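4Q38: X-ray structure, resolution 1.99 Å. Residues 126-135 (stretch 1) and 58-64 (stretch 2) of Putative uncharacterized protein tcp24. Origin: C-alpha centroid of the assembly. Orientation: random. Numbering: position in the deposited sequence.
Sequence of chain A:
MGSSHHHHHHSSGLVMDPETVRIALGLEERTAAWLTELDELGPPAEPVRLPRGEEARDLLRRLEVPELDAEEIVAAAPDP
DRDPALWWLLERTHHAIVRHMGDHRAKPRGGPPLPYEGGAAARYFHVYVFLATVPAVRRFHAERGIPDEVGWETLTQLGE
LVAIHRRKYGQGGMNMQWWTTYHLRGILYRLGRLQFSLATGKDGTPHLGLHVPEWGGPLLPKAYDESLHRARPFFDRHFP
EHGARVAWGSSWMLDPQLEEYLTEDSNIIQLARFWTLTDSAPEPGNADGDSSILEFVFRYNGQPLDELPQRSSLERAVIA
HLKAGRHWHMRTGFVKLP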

# COMPACT_ATOMS: atom_id res chain seq x y z
N HIS A 126 -3.02 -3.90 12.13
CA HIS A 126 -3.54 -3.80 10.76
C HIS A 126 -3.32 -5.04 9.94
O HIS A 126 -3.96 -5.25 8.91
CB HIS A 126 -2.99 -2.55 10.10
CG HIS A 126 -3.51 -1.30 10.73
ND1 HIS A 126 -4.80 -0.93 10.63
CD2 HIS A 126 -2.89 -0.35 11.54
CE1 HIS A 126 -5.00 0.21 11.33
NE2 HIS A 126 -3.83 0.57 11.88
N VAL A 127 -2.40 -5.89 10.39
CA VAL A 127 -2.33 -7.24 9.83
C VAL A 127 -3.59 -8.03 10.20
O VAL A 127 -4.16 -8.75 9.35
CB VAL A 127 -1.06 -7.98 10.30
CG1 VAL A 127 -1.03 -9.40 9.75
CG2 VAL A 127 0.18 -7.22 9.87
N TYR A 128 -4.04 -7.90 11.45
CA TYR A 128 -5.29 -8.57 11.88
C TYR A 128 -6.49 -8.02 11.13
O TYR A 128 -7.38 -8.78 10.73
CB TYR A 128 -5.51 -8.47 13.41
CG TYR A 128 -4.37 -9.07 14.19
CD1 TYR A 128 -4.03 -10.42 14.03
CD2 TYR A 128 -3.60 -8.29 15.04
CE1 TYR A 128 -2.96 -10.97 14.71
CE2 TYR A 128 -2.52 -8.84 15.73
CZ TYR A 128 -2.21 -10.17 15.56
OH TYR A 128 -1.15 -10.72 16.23
N VAL A 129 -6.52 -6.70 10.94
CA VAL A 129 -7.53 -6.08 10.07
C VAL A 129 -7.51 -6.74 8.70
O VAL A 129 -8.57 -7.14 8.19
CB VAL A 129 -7.33 -4.56 9.90
CG1 VAL A 129 -8.35 -4.00 8.90
CG2 VAL A 129 -7.48 -3.84 11.22
N PHE A 130 -6.32 -6.87 8.11
CA PHE A 130 -6.18 -7.44 6.77
C PHE A 130 -6.70 -8.89 6.76
O PHE A 130 -7.52 -9.25 5.91
CB PHE A 130 -4.72 -7.38 6.30
CG PHE A 130 -4.52 -7.60 4.82
CD1 PHE A 130 -4.62 -8.88 4.26
CD2 PHE A 130 -4.17 -6.54 3.99
CE1 PHE A 130 -4.41 -9.08 2.90
CE2 PHE A 130 -3.97 -6.73 2.63
CZ PHE A 130 -4.08 -8.00 2.08
N LEU A 131 -6.22 -9.70 7.71
CA LEU A 131 -6.65 -11.11 7.82
C LEU A 131 -8.16 -11.25 7.98
O LEU A 131 -8.78 -12.12 7.37
CB LEU A 131 -5.94 -11.80 9.00
CG LEU A 131 -4.42 -11.94 8.92
CD1 LEU A 131 -3.83 -12.57 10.18
CD2 LEU A 131 -4.01 -12.73 7.68
N ALA A 132 -8.75 -10.39 8.80
CA ALA A 132 -10.18 -10.45 9.06
C ALA A 132 -11.00 -10.05 7.83
O ALA A 132 -12.17 -10.41 7.71
CB ALA A 132 -10.53 -9.56 10.24
N THR A 133 -10.36 -9.33 6.91
CA THR A 133 -11.04 -8.74 5.76
C THR A 133 -10.83 -9.57 4.49
O THR A 133 -11.53 -9.37 3.49
CB THR A 133 -10.61 -7.27 5.56
OG1 THR A 133 -10.74 -6.57 6.81
CG2 THR A 133 -11.45 -6.55 4.50
N VAL A 134 -9.90 -10.52 4.54
CA VAL A 134 -9.62 -11.38 3.39
C VAL A 134 -10.89 -12.08 2.85
O VAL A 134 -11.12 -12.06 1.63
CB VAL A 134 -8.49 -12.40 3.66
CG1 VAL A 134 -8.47 -13.51 2.62
CG2 VAL A 134 -7.14 -11.70 3.72
N PRO A 135 -11.72 -12.69 3.74
CA PRO A 135 -12.91 -13.37 3.20
C PRO A 135 -13.83 -12.43 2.43
O PRO A 135 -14.29 -12.78 1.34
CB PRO A 135 -13.60 -13.92 4.46
CG PRO A 135 -12.51 -14.06 5.47
CD PRO A 135 -11.58 -12.90 5.19
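Stretch 2, residues 58-64: DLLRRLE

Two helices that cross nearly at right angles can share only a small patch of surface, and the contact then depends on how well a few side chains fit around the crossing point. Stretches 126-135 and 58-64 of this chain illustrate the principle. Stretch 1 is helical throughout, part of a longer helix, and kinked at Pro135, whose ring nitrogen carries no hydrogen and so makes no bond to the preceding turn. Stretch 2 is the end of another helix: residues 58-62 are helical, Leu63 is the first to leave helical phi/psi, and Glu64 follows with positive phi and psi (57/29). The two axes cross at 96° and approach to 11.5 Å, a separation wide enough for side chains to fill the space between the backbones. The nearest CA atoms, those of Leu131 and Leu59, are still 8.0 Å apart.

The central bump belongs to Leu131. Its CA-to-CB bond points sideways, but with chi1 in m and chi2 in t the end of the side chain comes nearer to stretch 2, and CD2 enters a hollow lined by three leucines. Leu131 CD2 lies 3.8 Å from Leu59 CD2, 3.9 Å from Leu60 CD2 and 4.0 Å from Leu63 CD1, so one methyl touches all three walls of the pocket. The spacing of the walls follows from the helix: Leu59 and Leu63 are one turn apart, and Leu60 is next to Leu59 in sequence.

Each wall also meets another residue of stretch 1: Val127 and Val134, four before and three after Leu131, and Phe130 beside it. Leu60, likewise sideways at its base, brings CD2 to 4.3 Å from Val127 CG1, one turn before Leu131. Leu59 points toward stretch 1 and sets CD1 4.2 Å from Val134 CG1, while its CD2, the methyl that meets Leu131, also lies within 4.5 Å of Val134 CG2. Leu63, also directed toward stretch 1, comes closest to the ring where its CD2 lies 4.1 Å obliquely from Phe130 CE1; its CD1 is nearly as near, 4.2 Å from Phe130 CE1, and also reaches Val134 CG2 at 4.4 Å. Leaving the helical conformation does not take Leu63 out of the contact.

No hydrogen bond or salt bridge joins the stretches; the 275 Å² buried between them comes from apolar packing. The charged residues of stretch 2 stay outside it. Arg61 NH2 instead makes a weak hydrogen bond, part of a salt bridge, to Asp58 OD1 at 3.4 Å within its own helix.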

# COMPACT_ATOMS: atom_id res chain seq x y z
N ASP A 58 -1.32 -20.88 7.32
CA ASP A 58 -1.53 -21.15 5.90
C ASP A 58 -1.88 -19.86 5.15
O ASP A 58 -1.33 -19.59 4.07
CB ASP A 58 -2.63 -22.19 5.69
CG ASP A 58 -2.17 -23.63 5.96
OD1 ASP A 58 -0.95 -23.88 6.09
OD2 ASP A 58 -3.04 -24.51 6.04
N LEU A 59 -2.78 -19.07 5.72
CA LEU A 59 -3.18 -17.81 5.09
C LEU A 59 -2.01 -16.83 5.00
O LEU A 59 -1.74 -16.29 3.93
CB LEU A 59 -4.38 -17.18 5.80
CG LEU A 59 -4.95 -15.91 5.16
CD1 LEU A 59 -5.34 -16.13 3.70
CD2 LEU A 59 -6.15 -15.42 5.96
N LEU A 60 -1.31 -16.63 6.11
CA LEU A 60 -0.12 -15.75 6.12
C LEU A 60 0.93 -16.15 5.08
O LEU A 60 1.55 -15.29 4.44
CB LEU A 60 0.49 -15.67 7.53
CG LEU A 60 -0.35 -14.86 8.54
CD1 LEU A 60 -0.04 -15.22 9.99
CD2 LEU A 60 -0.20 -13.35 8.32
N ARG A 61 1.10 -17.46 4.89
CA ARG A 61 2.07 -17.97 3.92
C ARG A 61 1.57 -17.70 2.49
O ARG A 61 2.35 -17.34 1.62
CB ARG A 61 2.32 -19.46 4.16
CG ARG A 61 3.40 -20.10 3.28
CD ARG A 61 4.13 -21.25 3.98
NE ARG A 61 3.24 -22.14 4.73
CZ ARG A 61 3.19 -22.24 6.06
NH1 ARG A 61 4.01 -21.53 6.83
NH2 ARG A 61 2.33 -23.08 6.63
N ARG A 62 0.27 -17.86 2.27
CA ARG A 62 -0.35 -17.55 0.99
C ARG A 62 -0.17 -16.05 0.64
O ARG A 62 -0.01 -15.69 -0.52
CB ARG A 62 -1.83 -17.94 1.00
CG ARG A 62 -2.44 -18.01 -0.39
CD ARG A 62 -3.64 -18.94 -0.43
NE ARG A 62 -3.87 -19.37 -1.81
CZ ARG A 62 -4.86 -20.17 -2.19
NH1 ARG A 62 -5.74 -20.63 -1.30
NH2 ARG A 62 -4.98 -20.50 -3.47
N LEU A 63 -0.17 -15.22 1.68
CA LEU A 63 0.03 -13.78 1.52
C LEU A 63 1.52 -13.38 1.56
O LEU A 63 1.86 -12.20 1.64
CB LEU A 63 -0.78 -13.04 2.59
CG LEU A 63 -2.30 -13.30 2.57
CD1 LEU A 63 -2.94 -12.89 3.88
CD2 LEU A 63 -2.95 -12.58 1.40
N GLU A 64 2.41 -14.38 1.51
CA GLU A 64 3.87 -14.17 1.47
C GLU A 64 4.44 -13.35 2.63
O GLU A 64 5.46 -12.67 2.50
CB GLU A 64 4.31 -13.59 0.11
CG GLU A 64 3.95 -14.48 -1.07
CD GLU A 64 4.42 -13.95 -2.41
OE1 GLU A 64 5.07 -12.87 -2.47
OE2 GLU A 64 4.14 -14.62 -3.42